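Local coordinates for YrdC-like domain-containing protein (Streptococcus mutans, PDB 3L7V), which is of unknown function but carries a YrdC-like domain, and may bind double-stranded RNA and take part in tRNA modification, at residues 251-254 against 255-259; 111-114 against 115-119; 271-274 against 275-279; 146-149 against 150-154. All coordinates share one frame; numbering follows the deposited sequence.

Interaction 1: 251-254 against 255-259; sequences PQQG and ADSRS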
ATOM      1  N   PRO A 251       3.449  22.078  -4.455  1.00 25.99           N
ATOM      2  CA  PRO A 251       2.489  23.156  -4.750  1.00 24.48           C
ATOM      3  C   PRO A 251       1.436  22.780  -5.786  1.00 24.93           C
ATOM      4  O   PRO A 251       1.662  21.865  -6.588  1.00 22.48           O
ATOM      5  CB  PRO A 251       3.376  24.270  -5.332  1.00 32.03           C
ATOM      6  CG  PRO A 251       4.758  23.935  -4.928  1.00 33.08           C
ATOM      7  CD  PRO A 251       4.817  22.444  -4.845  1.00 28.60           C
ATOM      8  N   GLN A 252       0.305  23.484  -5.757  1.00 26.76           N
ATOM      9  CA  GLN A 252      -0.687  23.445  -6.831  1.00 31.83           C
ATOM     10  C   GLN A 252      -0.124  24.097  -8.075  1.00 30.32           C
ATOM     11  O   GLN A 252       0.403  25.200  -8.005  1.00 30.23           O
ATOM     12  CB  GLN A 252      -1.954  24.216  -6.440  1.00 35.65           C
ATOM     13  CG  GLN A 252      -3.113  23.374  -5.949  1.00 40.71           C
ATOM     14  CD  GLN A 252      -3.923  22.737  -7.073  1.00 41.40           C
ATOM     15  OE1 GLN A 252      -4.521  23.425  -7.905  1.00 46.15           O
ATOM     16  NE2 GLN A 252      -3.964  21.416  -7.080  1.00 34.56           N
ATOM     17  N   GLN A 253      -0.264  23.430  -9.216  1.00 29.71           N
ATOM     18  CA  GLN A 253       0.196  23.988 -10.485  1.00 27.61           C
ATOM     19  C   GLN A 253      -0.840  24.903 -11.165  1.00 27.19           C
ATOM     20  O   GLN A 253      -0.637  26.106 -11.258  1.00 25.15           O
ATOM     21  CB  GLN A 253       0.676  22.871 -11.438  1.00 23.42           C
ATOM     22  CG  GLN A 253       1.972  22.203 -10.962  1.00 29.25           C
ATOM     23  CD  GLN A 253       2.463  21.088 -11.870  1.00 24.07           C
ATOM     24  OE1 GLN A 253       2.312  21.152 -13.088  1.00 19.99           O
ATOM     25  NE2 GLN A 253       3.065  20.058 -11.274  1.00 20.24           N
ATOM     26  N   GLY A 254      -1.939  24.332 -11.646  1.00 19.36           N
ATOM     27  CA  GLY A 254      -2.905  25.101 -12.415  1.00 17.74           C
ATOM     28  C   GLY A 254      -2.816  24.728 -13.881  1.00 19.83           C
ATOM     29  O   GLY A 254      -1.723  24.596 -14.426  1.00 24.37           O
ATOM     30  N   ALA A 255      -3.970  24.548 -14.511  1.00 18.71           N
ATOM     31  CA  ALA A 255      -4.057  24.086 -15.897  1.00 19.50           C
ATOM     32  C   ALA A 255      -3.332  24.966 -16.921  1.00 22.88           C
ATOM     33  O   ALA A 255      -3.031  24.514 -18.018  1.00 26.97           O
ATOM     34  CB  ALA A 255      -5.511  23.902 -16.299  1.00 21.48           C
ATOM     35  N   ASP A 256      -3.042  26.209 -16.556  1.00 28.26           N
ATOM     36  CA  ASP A 256      -2.405  27.158 -17.466  1.00 31.23           C
ATOM     37  C   ASP A 256      -0.917  27.426 -17.157  1.00 30.25           C
ATOM     38  O   ASP A 256      -0.275  28.224 -17.839  1.00 33.14           O
ATOM     39  CB  ASP A 256      -3.167  28.487 -17.433  1.00 31.21           C
ATOM     40  CG  ASP A 256      -3.220  29.083 -16.036  1.00 37.18           C
ATOM     41  OD1 ASP A 256      -3.462  28.322 -15.070  1.00 34.63           O
ATOM     42  OD2 ASP A 256      -3.012  30.307 -15.898  1.00 42.26           O
ATOM     43  N   SER A 257      -0.376  26.773 -16.132  1.00 26.84           N
ATOM     44  CA  SER A 257       1.023  26.963 -15.726  1.00 30.59           C
ATOM     45  C   SER A 257       2.049  26.187 -16.578  1.00 30.39           C
ATOM     46  O   SER A 257       1.690  25.252 -17.286  1.00 31.19           O
ATOM     47  CB  SER A 257       1.183  26.513 -14.278  1.00 35.83           C
ATOM     48  OG  SER A 257       1.105  25.096 -14.206  1.00 34.40           O
ATOM     49  N   ARG A 258       3.325  26.570 -16.479  1.00 29.79           N
ATOM     50  CA  ARG A 258       4.434  25.844 -17.122  1.00 27.08           C
ATOM     51  C   ARG A 258       5.632  25.670 -16.187  1.00 19.66           C
ATOM     52  O   ARG A 258       5.955  26.573 -15.412  1.00 20.06           O
ATOM     53  CB  ARG A 258       4.923  26.587 -18.366  1.00 33.41           C
ATOM     54  CG  ARG A 258       4.069  26.394 -19.599  1.00 47.00           C
ATOM     55  CD  ARG A 258       4.734  27.018 -20.818  1.00 60.48           C
ATOM     56  NE  ARG A 258       5.068  28.425 -20.614  1.00 70.88           N
ATOM     57  CZ  ARG A 258       4.309  29.440 -21.018  1.00 82.75           C
ATOM     58  NH1 ARG A 258       3.165  29.210 -21.650  1.00 85.88           N
ATOM     59  NH2 ARG A 258       4.692  30.688 -20.790  1.00 87.35           N
ATOM     60  N   SER A 259       6.304  24.526 -16.281  1.00 18.81           N
ATOM     61  CA  SER A 259       7.591  24.310 -15.597  1.00 25.68           C
ATOM     62  C   SER A 259       7.588  24.540 -14.074  1.00 25.40           C
ATOM     63  O   SER A 259       8.567  25.038 -13.529  1.00 31.44           O
ATOM     64  CB  SER A 259       8.669  25.217 -16.212  1.00 26.51           C
ATOM     65  OG  SER A 259       8.734  25.078 -17.618  1.00 32.97           O
TER
HETATM   66  O   HOH W   1       3.460  23.311 -14.438  1.00 21.10           O
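Ser257 grips the carbonyl oxygen of Gly254 twice. Its hydroxyl donates to that oxygen, with Ser257 OG 2.9 Å from Gly254 O, and approaches in the carbonyl plane. Its backbone N donates as well, Ser257 N to Gly254 O 3.1 Å, with a nearly straight N-H (167°), but it comes from well above that plane. The second bond closes a type I beta turn from Gly254 to Ser257. The hydroxyl can join in because OG sits between the backbone N and the carbonyl carbon (chi1 72°), which folds it back over the turn. A water adds a further link: it donates to Ser257 OG (3.0 Å) and to Gln253 OE1 (2.8 Å). The other end of that amide, Gln253 NE2, binds the carbonyl of Ser286. Packing across the turn is slight, with Gln253 CB 3.6 Å from Ser257 OG. Gly254 has a positive phi, and a beta carbon there would run into the carbonyl oxygen of the residue before, so the position suits glycine. The turn lies at the surface, in the long loop between strands 239-241 and 265-268. Asn285 donates to Ala255 O and Ser257 O from outside. Within the turn, polar bonds do most of the work.

Interaction 2: 111-114 against 115-119; sequences PEID and AFYQK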
ATOM      1  N   PRO A 111      -6.236  19.974  -4.757  1.00 28.49           N
ATOM      2  CA  PRO A 111      -7.307  19.515  -5.653  1.00 18.59           C
ATOM      3  C   PRO A 111      -6.802  18.682  -6.841  1.00 13.97           C
ATOM      4  O   PRO A 111      -7.494  17.747  -7.233  1.00 20.52           O
ATOM      5  CB  PRO A 111      -7.976  20.824  -6.109  1.00 26.94           C
ATOM      6  CG  PRO A 111      -7.678  21.804  -4.999  1.00 29.49           C
ATOM      7  CD  PRO A 111      -6.280  21.435  -4.548  1.00 31.58           C
ATOM      8  N   GLU A 112      -5.642  19.009  -7.406  1.00 11.71           N
ATOM      9  CA  GLU A 112      -5.028  18.166  -8.445  1.00 15.74           C
ATOM     10  C   GLU A 112      -4.720  16.730  -7.947  1.00 22.15           C
ATOM     11  O   GLU A 112      -5.026  15.749  -8.621  1.00 18.29           O
ATOM     12  CB  GLU A 112      -3.748  18.813  -8.989  1.00 20.32           C
ATOM     13  CG  GLU A 112      -3.974  19.999  -9.926  1.00 34.36           C
ATOM     14  CD  GLU A 112      -2.720  20.859 -10.155  1.00 39.49           C
ATOM     15  OE1 GLU A 112      -1.887  21.010  -9.226  1.00 34.20           O
ATOM     16  OE2 GLU A 112      -2.579  21.398 -11.274  1.00 46.55           O
ATOM     17  N   ILE A 113      -4.105  16.611  -6.774  1.00 16.67           N
ATOM     18  CA  ILE A 113      -3.736  15.292  -6.254  1.00 16.73           C
ATOM     19  C   ILE A 113      -4.985  14.467  -5.975  1.00 25.13           C
ATOM     20  O   ILE A 113      -5.049  13.284  -6.350  1.00 24.01           O
ATOM     21  CB  ILE A 113      -2.844  15.379  -4.990  1.00 16.35           C
ATOM     22  CG1 ILE A 113      -1.475  15.966  -5.348  1.00 17.92           C
ATOM     23  CG2 ILE A 113      -2.658  13.995  -4.374  1.00 20.67           C
ATOM     24  CD1 ILE A 113      -0.699  16.532  -4.191  1.00  4.14           C
ATOM     25  N   ASP A 114      -5.974  15.090  -5.326  1.00 22.55           N
ATOM     26  CA  ASP A 114      -7.270  14.452  -5.080  1.00 17.11           C
ATOM     27  C   ASP A 114      -7.891  13.915  -6.382  1.00 21.19           C
ATOM     28  O   ASP A 114      -8.325  12.766  -6.435  1.00 16.46           O
ATOM     29  CB  ASP A 114      -8.238  15.423  -4.384  1.00 19.96           C
ATOM     30  CG  ASP A 114      -9.596  14.766  -4.007  1.00 43.31           C
ATOM     31  OD1 ASP A 114     -10.075  13.869  -4.734  1.00 43.63           O
ATOM     32  OD2 ASP A 114     -10.199  15.160  -2.983  1.00 42.75           O
ATOM     33  N   ALA A 115      -7.926  14.759  -7.417  1.00 22.51           N
ATOM     34  CA  ALA A 115      -8.435  14.397  -8.743  1.00 18.44           C
ATOM     35  C   ALA A 115      -7.622  13.281  -9.426  1.00 18.99           C
ATOM     36  O   ALA A 115      -8.188  12.432 -10.124  1.00 15.62           O
ATOM     37  CB  ALA A 115      -8.477  15.642  -9.650  1.00  6.96           C
ATOM     38  N   PHE A 116      -6.299  13.324  -9.258  1.00 15.15           N
ATOM     39  CA  PHE A 116      -5.387  12.264  -9.742  1.00 18.40           C
ATOM     40  C   PHE A 116      -5.761  10.879  -9.183  1.00 20.84           C
ATOM     41  O   PHE A 116      -5.893   9.928  -9.944  1.00 18.91           O
ATOM     42  CB  PHE A 116      -3.921  12.614  -9.412  1.00 15.75           C
ATOM     43  CG  PHE A 116      -2.895  11.670 -10.026  1.00 19.02           C
ATOM     44  CD1 PHE A 116      -2.641  11.686 -11.391  1.00 19.38           C
ATOM     45  CD2 PHE A 116      -2.159  10.801  -9.226  1.00 17.65           C
ATOM     46  CE1 PHE A 116      -1.704  10.829 -11.955  1.00 20.86           C
ATOM     47  CE2 PHE A 116      -1.218   9.943  -9.781  1.00 20.25           C
ATOM     48  CZ  PHE A 116      -0.989   9.957 -11.148  1.00 20.71           C
ATOM     49  N   TYR A 117      -5.950  10.787  -7.864  1.00 20.98           N
ATOM     50  CA  TYR A 117      -6.392   9.551  -7.198  1.00 19.82           C
ATOM     51  C   TYR A 117      -7.789   9.040  -7.613  1.00 24.95           C
ATOM     52  O   TYR A 117      -7.992   7.829  -7.761  1.00 25.01           O
ATOM     53  CB  TYR A 117      -6.417   9.762  -5.686  1.00 17.86           C
ATOM     54  CG  TYR A 117      -5.204   9.310  -4.895  1.00 20.29           C
ATOM     55  CD1 TYR A 117      -4.250  10.228  -4.464  1.00 19.23           C
ATOM     56  CD2 TYR A 117      -5.045   7.971  -4.522  1.00 19.69           C
ATOM     57  CE1 TYR A 117      -3.160   9.826  -3.696  1.00 21.38           C
ATOM     58  CE2 TYR A 117      -3.961   7.558  -3.760  1.00 13.90           C
ATOM     59  CZ  TYR A 117      -3.024   8.482  -3.351  1.00 23.48           C
ATOM     60  OH  TYR A 117      -1.946   8.075  -2.596  1.00 24.46           O
ATOM     61  N   GLN A 118      -8.750   9.958  -7.754  1.00 20.57           N
ATOM     62  CA  GLN A 118     -10.135   9.615  -8.115  1.00 20.55           C
ATOM     63  C   GLN A 118     -10.227   8.878  -9.445  1.00 20.88           C
ATOM     64  O   GLN A 118     -11.012   7.939  -9.593  1.00 20.05           O
ATOM     65  CB  GLN A 118     -11.032  10.871  -8.176  1.00 20.39           C
ATOM     66  CG  GLN A 118     -12.531  10.566  -8.407  1.00 18.75           C
ATOM     67  CD  GLN A 118     -13.178   9.850  -7.215  1.00 28.91           C
ATOM     68  OE1 GLN A 118     -13.119  10.340  -6.080  1.00 32.63           O
ATOM     69  NE2 GLN A 118     -13.788   8.679  -7.466  1.00 19.15           N
ATOM     70  N   LYS A 119      -9.426   9.317 -10.413  1.00 18.51           N
ATOM     71  CA  LYS A 119      -9.370   8.657 -11.712  1.00 22.73           C
ATOM     72  C   LYS A 119      -8.791   7.248 -11.621  1.00 21.22           C
ATOM     73  O   LYS A 119      -9.242   6.336 -12.314  1.00 18.27           O
ATOM     74  CB  LYS A 119      -8.547   9.478 -12.705  1.00 27.95           C
ATOM     75  CG  LYS A 119      -8.927   9.216 -14.152  1.00 36.19           C
TER
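The Tyr117 ring meets Ile113 at its edge. Ile113 O lies in the plane of the ring, 3.7 Å from Tyr117 CD1. Ile113 CG2 reaches the same ring carbon at 4.1 Å. The two side chains run alongside each other in the same direction, one helical turn apart. Beyond the pair, the ring packs on Met100 and Leu103 of helix 100-106 and on strand 127-132. Its hydroxyl bonds to the carbonyl of Phe161. The Phe116 ring leads away from 111-114, since CG is anti to the backbone N (chi1 -173°). It meets the His120 ring with the planes at about 60° and also packs on helix 273-283. At the root of this side chain, Phe116 CB is 3.3 Å from Ile113 O.

Four backbone bonds run from residue i+4 to residue i along the turn. The shortest is Phe116 N to Glu112 O, 2.8 Å. In the bond from Tyr117 N to Ile113 O, 3.1 Å, the donor lies nearly along the C=O axis. Both carboxylates of the first turn have partners outside it: Asp114 pairs with Arg104, and Glu112 with the 251-254 backbone. This is the opening of the regular alpha helix 111-123. One side of it carries Ile113 and Tyr117, and Tyr117 is set against strand 127-132 of the large mixed sheet in the YrdC-like fold.

Interaction 3: 271-274 against 275-279; sequences LDID and KIMMH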
ATOM      1  N   LEU A 271       3.399  -2.308 -12.324  1.00 12.51           N
ATOM      2  CA  LEU A 271       2.146  -2.651 -13.005  1.00 13.79           C
ATOM      3  C   LEU A 271       1.422  -1.404 -13.577  1.00 22.53           C
ATOM      4  O   LEU A 271       1.206  -0.419 -12.867  1.00 20.35           O
ATOM      5  CB  LEU A 271       1.208  -3.408 -12.048  1.00 13.61           C
ATOM      6  CG  LEU A 271      -0.044  -4.041 -12.675  1.00 19.85           C
ATOM      7  CD1 LEU A 271       0.314  -5.200 -13.605  1.00 20.84           C
ATOM      8  CD2 LEU A 271      -1.058  -4.501 -11.630  1.00 14.63           C
ATOM      9  N   ASP A 272       1.057  -1.463 -14.856  1.00 22.91           N
ATOM     10  CA  ASP A 272       0.300  -0.398 -15.541  1.00 27.42           C
ATOM     11  C   ASP A 272       0.980   0.970 -15.614  1.00 22.28           C
ATOM     12  O   ASP A 272       0.299   1.993 -15.661  1.00 25.86           O
ATOM     13  CB  ASP A 272      -1.097  -0.220 -14.926  1.00 27.14           C
ATOM     14  CG  ASP A 272      -2.084  -1.277 -15.386  1.00 31.28           C
ATOM     15  OD1 ASP A 272      -1.871  -1.890 -16.453  1.00 36.61           O
ATOM     16  OD2 ASP A 272      -3.088  -1.491 -14.676  1.00 29.70           O
ATOM     17  N   ILE A 273       2.307   0.996 -15.631  1.00 13.87           N
ATOM     18  CA  ILE A 273       3.027   2.269 -15.672  1.00 12.47           C
ATOM     19  C   ILE A 273       2.603   3.126 -16.890  1.00 18.33           C
ATOM     20  O   ILE A 273       2.564   4.355 -16.807  1.00 21.86           O
ATOM     21  CB  ILE A 273       4.578   2.067 -15.617  1.00 22.03           C
ATOM     22  CG1 ILE A 273       5.312   3.414 -15.602  1.00 20.94           C
ATOM     23  CG2 ILE A 273       5.065   1.167 -16.759  1.00 19.24           C
ATOM     24  CD1 ILE A 273       4.973   4.287 -14.387  1.00 17.29           C
ATOM     25  N   ASP A 274       2.274   2.477 -18.006  1.00 13.37           N
ATOM     26  CA  ASP A 274       1.842   3.205 -19.203  1.00 18.16           C
ATOM     27  C   ASP A 274       0.546   4.029 -18.996  1.00 17.52           C
ATOM     28  O   ASP A 274       0.453   5.176 -19.446  1.00 20.39           O
ATOM     29  CB  ASP A 274       1.704   2.249 -20.404  1.00 21.62           C
ATOM     30  CG  ASP A 274       0.602   1.203 -20.208  1.00 32.57           C
ATOM     31  OD1 ASP A 274      -0.121   0.908 -21.178  1.00 32.56           O
ATOM     32  OD2 ASP A 274       0.442   0.681 -19.086  1.00 38.31           O
ATOM     33  N   LYS A 275      -0.451   3.459 -18.324  1.00 17.67           N
ATOM     34  CA  LYS A 275      -1.689   4.199 -18.044  1.00 13.47           C
ATOM     35  C   LYS A 275      -1.479   5.320 -17.029  1.00 18.51           C
ATOM     36  O   LYS A 275      -2.113   6.370 -17.104  1.00 22.12           O
ATOM     37  CB  LYS A 275      -2.799   3.272 -17.556  1.00 16.48           C
ATOM     38  CG  LYS A 275      -3.319   2.290 -18.614  1.00 24.29           C
ATOM     39  CD  LYS A 275      -4.180   1.208 -17.966  1.00 33.00           C
ATOM     40  CE  LYS A 275      -4.680   0.203 -18.996  1.00 40.01           C
ATOM     41  NZ  LYS A 275      -5.472  -0.886 -18.363  1.00 43.99           N
ATOM     42  N   ILE A 276      -0.588   5.095 -16.076  1.00 16.48           N
ATOM     43  CA  ILE A 276      -0.317   6.089 -15.041  1.00 16.10           C
ATOM     44  C   ILE A 276       0.424   7.344 -15.537  1.00 11.57           C
ATOM     45  O   ILE A 276       0.157   8.452 -15.077  1.00 18.98           O
ATOM     46  CB  ILE A 276       0.375   5.418 -13.820  1.00 16.49           C
ATOM     47  CG1 ILE A 276      -0.619   4.424 -13.190  1.00 20.16           C
ATOM     48  CG2 ILE A 276       0.833   6.456 -12.812  1.00 10.54           C
ATOM     49  CD1 ILE A 276      -0.037   3.439 -12.209  1.00 14.50           C
HETATM   50  N   MSE A 277       1.350   7.174 -16.473  1.00 18.40           N
HETATM   51  CA  MSE A 277       2.066   8.314 -17.047  1.00 21.55           C
HETATM   52  C   MSE A 277       1.135   9.148 -17.960  1.00 19.48           C
HETATM   53  O   MSE A 277       1.208  10.374 -17.984  1.00 16.87           O
HETATM   54  CB  MSE A 277       3.333   7.852 -17.791  1.00 26.77           C
HETATM   55  CG  MSE A 277       4.389   7.134 -16.899  1.00 19.58           C
HETATM   56 SE   MSE A 277       6.110   6.740 -17.818  0.80 27.01          SE
HETATM   57  CE  MSE A 277       5.463   5.496 -19.170  1.00  8.20           C
HETATM   58  N   MSE A 278       0.255   8.471 -18.689  1.00 12.48           N
HETATM   59  CA  MSE A 278      -0.794   9.132 -19.454  1.00 18.53           C
HETATM   60  C   MSE A 278      -1.692   9.992 -18.550  1.00 23.01           C
HETATM   61  O   MSE A 278      -2.067  11.097 -18.926  1.00 24.49           O
HETATM   62  CB  MSE A 278      -1.616   8.101 -20.248  1.00 21.75           C
HETATM   63  CG  MSE A 278      -2.563   8.693 -21.295  1.00 29.31           C
HETATM   64 SE   MSE A 278      -1.661   9.579 -22.826  0.80 40.70          SE
HETATM   65  CE  MSE A 278      -1.854  11.454 -22.332  1.00 25.57           C
ATOM     66  N   HIS A 279      -2.018   9.499 -17.352  1.00 20.26           N
ATOM     67  CA  HIS A 279      -2.834  10.276 -16.416  1.00 24.42           C
ATOM     68  C   HIS A 279      -2.029  11.407 -15.788  1.00 20.65           C
ATOM     69  O   HIS A 279      -2.574  12.467 -15.490  1.00 17.22           O
ATOM     70  CB  HIS A 279      -3.414   9.397 -15.300  1.00 29.82           C
ATOM     71  CG  HIS A 279      -4.503   8.472 -15.751  1.00 32.29           C
ATOM     72  ND1 HIS A 279      -4.619   7.178 -15.289  1.00 27.84           N
ATOM     73  CD2 HIS A 279      -5.524   8.653 -16.620  1.00 33.56           C
ATOM     74  CE1 HIS A 279      -5.666   6.603 -15.853  1.00 29.05           C
ATOM     75  NE2 HIS A 279      -6.233   7.477 -16.664  1.00 32.68           N
TER
HETATM   76  O   HOH W   2      -5.815  -2.333 -15.518  1.00 39.50           O
HETATM   77  O   HOH W   3      -3.941  -3.901 -17.497  1.00 48.36           O
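Lys275 extends beside Asp272, but their charged ends meet through water. Asp272 OD1 and Lys275 NZ are 4.2 Å apart, too far for a salt bridge. Each carboxylate oxygen instead accepts a hydrogen bond from a water. One water donates to Asp272 OD2 (3.0 Å), another to Asp272 OD1 (3.1 Å), and both accept only weakly from Lys275 NZ. The lysine reaches them because its chain is fully extended beyond CG. The two charges probably still attract through this bridge.

Asp272 stands at the N-cap, yet its side chain makes no capping bond. Its carbonyl serves the helix instead. Ile276 N donates to Asp272 O at 3.3 Å, nearly end-on to the carbonyl, and Lys275 N adds a weak, bent bond. Ile273 O receives Met277 N at 3.1 Å. Asp274 O receives Met278 N in a weak bond.

The apolar packing is made by Ile273 and Met277. Met277, a selenomethionine, runs across Ile273 at a slant, with Met277 CG 3.8 Å from Ile273 CD1. The same CG lies 3.3 Å from Ile273 O. Ile273 continues onto Tyr234 and Val238, while Ile276 rests on His120 of helix 111-123. The arrangement is the N-terminal turn of an alpha helix, here helix 273-283, which links strands 265-268 and 288-289 in a beta-alpha-beta unit.

Interaction 4: 146-149 against 150-154; sequences DGRE and ELMTD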
ATOM      1  N   ASP A 146       0.826   2.984  21.469  1.00 50.51           N
ATOM      2  CA  ASP A 146       1.708   1.833  21.265  1.00 43.56           C
ATOM      3  C   ASP A 146       2.968   2.134  20.452  1.00 38.63           C
ATOM      4  O   ASP A 146       3.766   1.236  20.196  1.00 46.81           O
ATOM      5  CB  ASP A 146       0.954   0.593  20.729  1.00 42.58           C
ATOM      6  CG  ASP A 146       0.368   0.794  19.338  1.00 40.80           C
ATOM      7  OD1 ASP A 146      -0.265  -0.163  18.834  1.00 38.93           O
ATOM      8  OD2 ASP A 146       0.528   1.888  18.751  1.00 34.19           O
ATOM      9  N   GLY A 147       3.150   3.395  20.065  1.00 38.49           N
ATOM     10  CA  GLY A 147       4.337   3.828  19.332  1.00 29.60           C
ATOM     11  C   GLY A 147       4.479   3.285  17.910  1.00 31.05           C
ATOM     12  O   GLY A 147       5.596   3.033  17.450  1.00 22.32           O
ATOM     13  N   ARG A 148       3.355   3.110  17.212  1.00 35.51           N
ATOM     14  CA  ARG A 148       3.351   2.537  15.853  1.00 34.85           C
ATOM     15  C   ARG A 148       3.925   3.471  14.766  1.00 32.96           C
ATOM     16  O   ARG A 148       4.372   2.999  13.712  1.00 30.36           O
ATOM     17  CB  ARG A 148       1.936   2.087  15.469  1.00 27.16           C
ATOM     18  CG  ARG A 148       0.905   3.193  15.547  1.00 23.45           C
ATOM     19  CD  ARG A 148      -0.488   2.699  15.177  1.00 27.06           C
ATOM     20  NE  ARG A 148      -1.015   1.771  16.169  1.00 31.65           N
ATOM     21  CZ  ARG A 148      -2.221   1.218  16.106  1.00 37.85           C
ATOM     22  NH1 ARG A 148      -2.616   0.388  17.060  1.00 40.62           N
ATOM     23  NH2 ARG A 148      -3.033   1.492  15.093  1.00 39.53           N
ATOM     24  N   GLU A 149       3.915   4.781  15.041  1.00 28.96           N
ATOM     25  CA  GLU A 149       4.455   5.804  14.138  1.00 35.21           C
ATOM     26  C   GLU A 149       5.912   5.529  13.812  1.00 33.17           C
ATOM     27  O   GLU A 149       6.461   6.060  12.846  1.00 32.31           O
ATOM     28  CB  GLU A 149       4.356   7.206  14.757  1.00 39.30           C
ATOM     29  CG  GLU A 149       3.212   7.396  15.726  1.00 53.12           C
ATOM     30  CD  GLU A 149       3.541   6.887  17.119  1.00 55.74           C
ATOM     31  OE1 GLU A 149       4.617   7.256  17.640  1.00 58.65           O
ATOM     32  OE2 GLU A 149       2.723   6.131  17.690  1.00 52.04           O
ATOM     33  N   GLU A 150       6.545   4.711  14.638  1.00 31.64           N
ATOM     34  CA  GLU A 150       7.950   4.398  14.452  1.00 31.12           C
ATOM     35  C   GLU A 150       8.130   3.458  13.251  1.00 31.99           C
ATOM     36  O   GLU A 150       9.136   3.531  12.542  1.00 29.81           O
ATOM     37  CB  GLU A 150       8.516   3.798  15.744  1.00 32.21           C
ATOM     38  CG  GLU A 150       9.909   3.215  15.645  1.00 45.72           C
ATOM     39  CD  GLU A 150      10.264   2.325  16.846  1.00 57.46           C
ATOM     40  OE1 GLU A 150      11.420   1.845  16.913  1.00 59.92           O
ATOM     41  OE2 GLU A 150       9.390   2.103  17.720  1.00 55.47           O
ATOM     42  N   LEU A 151       7.138   2.600  13.007  1.00 35.96           N
ATOM     43  CA  LEU A 151       7.254   1.559  11.981  1.00 38.44           C
ATOM     44  C   LEU A 151       6.389   1.746  10.704  1.00 33.94           C
ATOM     45  O   LEU A 151       6.517   0.970   9.757  1.00 30.38           O
ATOM     46  CB  LEU A 151       7.017   0.164  12.588  1.00 39.32           C
ATOM     47  CG  LEU A 151       8.054  -0.425  13.558  1.00 44.83           C
ATOM     48  CD1 LEU A 151       9.471  -0.330  13.007  1.00 43.86           C
ATOM     49  CD2 LEU A 151       7.978   0.265  14.896  1.00 47.78           C
HETATM   50  N   MSE A 152       5.527   2.759  10.665  1.00 27.98           N
HETATM   51  CA  MSE A 152       4.740   3.004   9.455  1.00 27.98           C
HETATM   52  C   MSE A 152       4.711   4.468   8.958  1.00 29.11           C
HETATM   53  O   MSE A 152       3.945   4.809   8.063  1.00 30.17           O
HETATM   54  CB  MSE A 152       3.330   2.404   9.572  1.00 35.18           C
HETATM   55  CG  MSE A 152       2.726   2.399  10.974  1.00 40.94           C
HETATM   56 SE   MSE A 152       2.108   4.142  11.593  0.80 39.65          SE
HETATM   57  CE  MSE A 152       1.262   4.775   9.916  1.00 20.98           C
ATOM     58  N   THR A 153       5.539   5.318   9.557  1.00 27.49           N
ATOM     59  CA  THR A 153       5.891   6.611   8.979  1.00 22.83           C
ATOM     60  C   THR A 153       7.410   6.698   8.975  1.00 29.23           C
ATOM     61  O   THR A 153       8.078   5.965   9.710  1.00 31.60           O
ATOM     62  CB  THR A 153       5.330   7.821   9.781  1.00 25.42           C
ATOM     63  OG1 THR A 153       6.062   7.986  10.998  1.00 26.93           O
ATOM     64  CG2 THR A 153       3.858   7.650  10.097  1.00 18.97           C
ATOM     65  N   ASP A 154       7.963   7.580   8.151  1.00 29.10           N
ATOM     66  CA  ASP A 154       9.396   7.828   8.200  1.00 27.51           C
ATOM     67  C   ASP A 154       9.675   9.021   9.117  1.00 30.07           C
ATOM     68  O   ASP A 154       8.759   9.562   9.748  1.00 29.46           O
ATOM     69  CB  ASP A 154       9.975   8.047   6.796  1.00 27.54           C
ATOM     70  CG  ASP A 154       9.496   9.347   6.152  1.00 31.06           C
ATOM     71  OD1 ASP A 154      10.113   9.768   5.160  1.00 27.16           O
ATOM     72  OD2 ASP A 154       8.516   9.954   6.634  1.00 31.53           O
TER
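Met152, a selenomethionine, curls back over the carbonyl of Arg148. From CB, the chain bends at chi2 (75°) and again at chi3. Met152 CG touches Arg148 O at 3.3 Å. Met152 SE, the next atom, is also 3.3 Å from Arg148 O and lies 3.8 Å from Glu149 CA. The tip, CE, turns away from that oxygen. The bends keep the side chain against the backbone of the turn; it also packs on Trp133 and on Leu78 of helix 75-85.

Arg148 O also accepts hydrogen bonds. Leu151 N donates to it at 2.9 Å, from above the carbonyl plane, and Met152 N adds a weak bond. Glu150 N donates weakly to Gly147 O. These bonds mark a short, weakly bonded helix around 150-152, between helix 135-143 and strand 158-163 of the YrdC-like fold. Bonds from i+3 to i prevail at its start.

Thr153 then takes over. Thr153 OG1 donates to Glu149 O at 2.7 Å, in the carbonyl plane and on a lone pair. With chi1 at 73°, this hydroxyl is swung over its own backbone and reaches the carbonyl of the preceding turn. Thr153 N adds a weak bond to the same oxygen.

Before the turn, Arg148 grips Asp146 side-on. Arg148 NH1 meets Asp146 OD1 at 3.0 Å, and Arg148 NE meets Asp146 OD2 at 3.0 Å on its syn lone pair. Tyr144 makes a cation-pi contact with the same arginine. Gly147, between them, has a positive phi, and Lys75 binds both its carbonyl and the carboxylate of Glu150.

How the interactions relate
Interactions 1, 2 and 3 form a connected row, while interaction 4 stands apart. Interactions 1 and 2 have centres 15 Å apart and touch through Glu112: its OE1 lies 2.9 Å from Gln253 N and its OE2 3.0 Å from Gly254 N, both hydrogen bonds. The carboxylate thus ties the surface loop to the start of helix 111-123. Interactions 2 and 3 also have centres 15 Å apart. There two helices pack, with Phe116 CE1 3.9 Å from His279 C. Interactions 1 and 3 do not touch. Interaction 4 lies on the opposite side of the chain's centre from interaction 3, with nearest atoms about 20 Å apart. Its nearest atoms are about 13 Å from interaction 2.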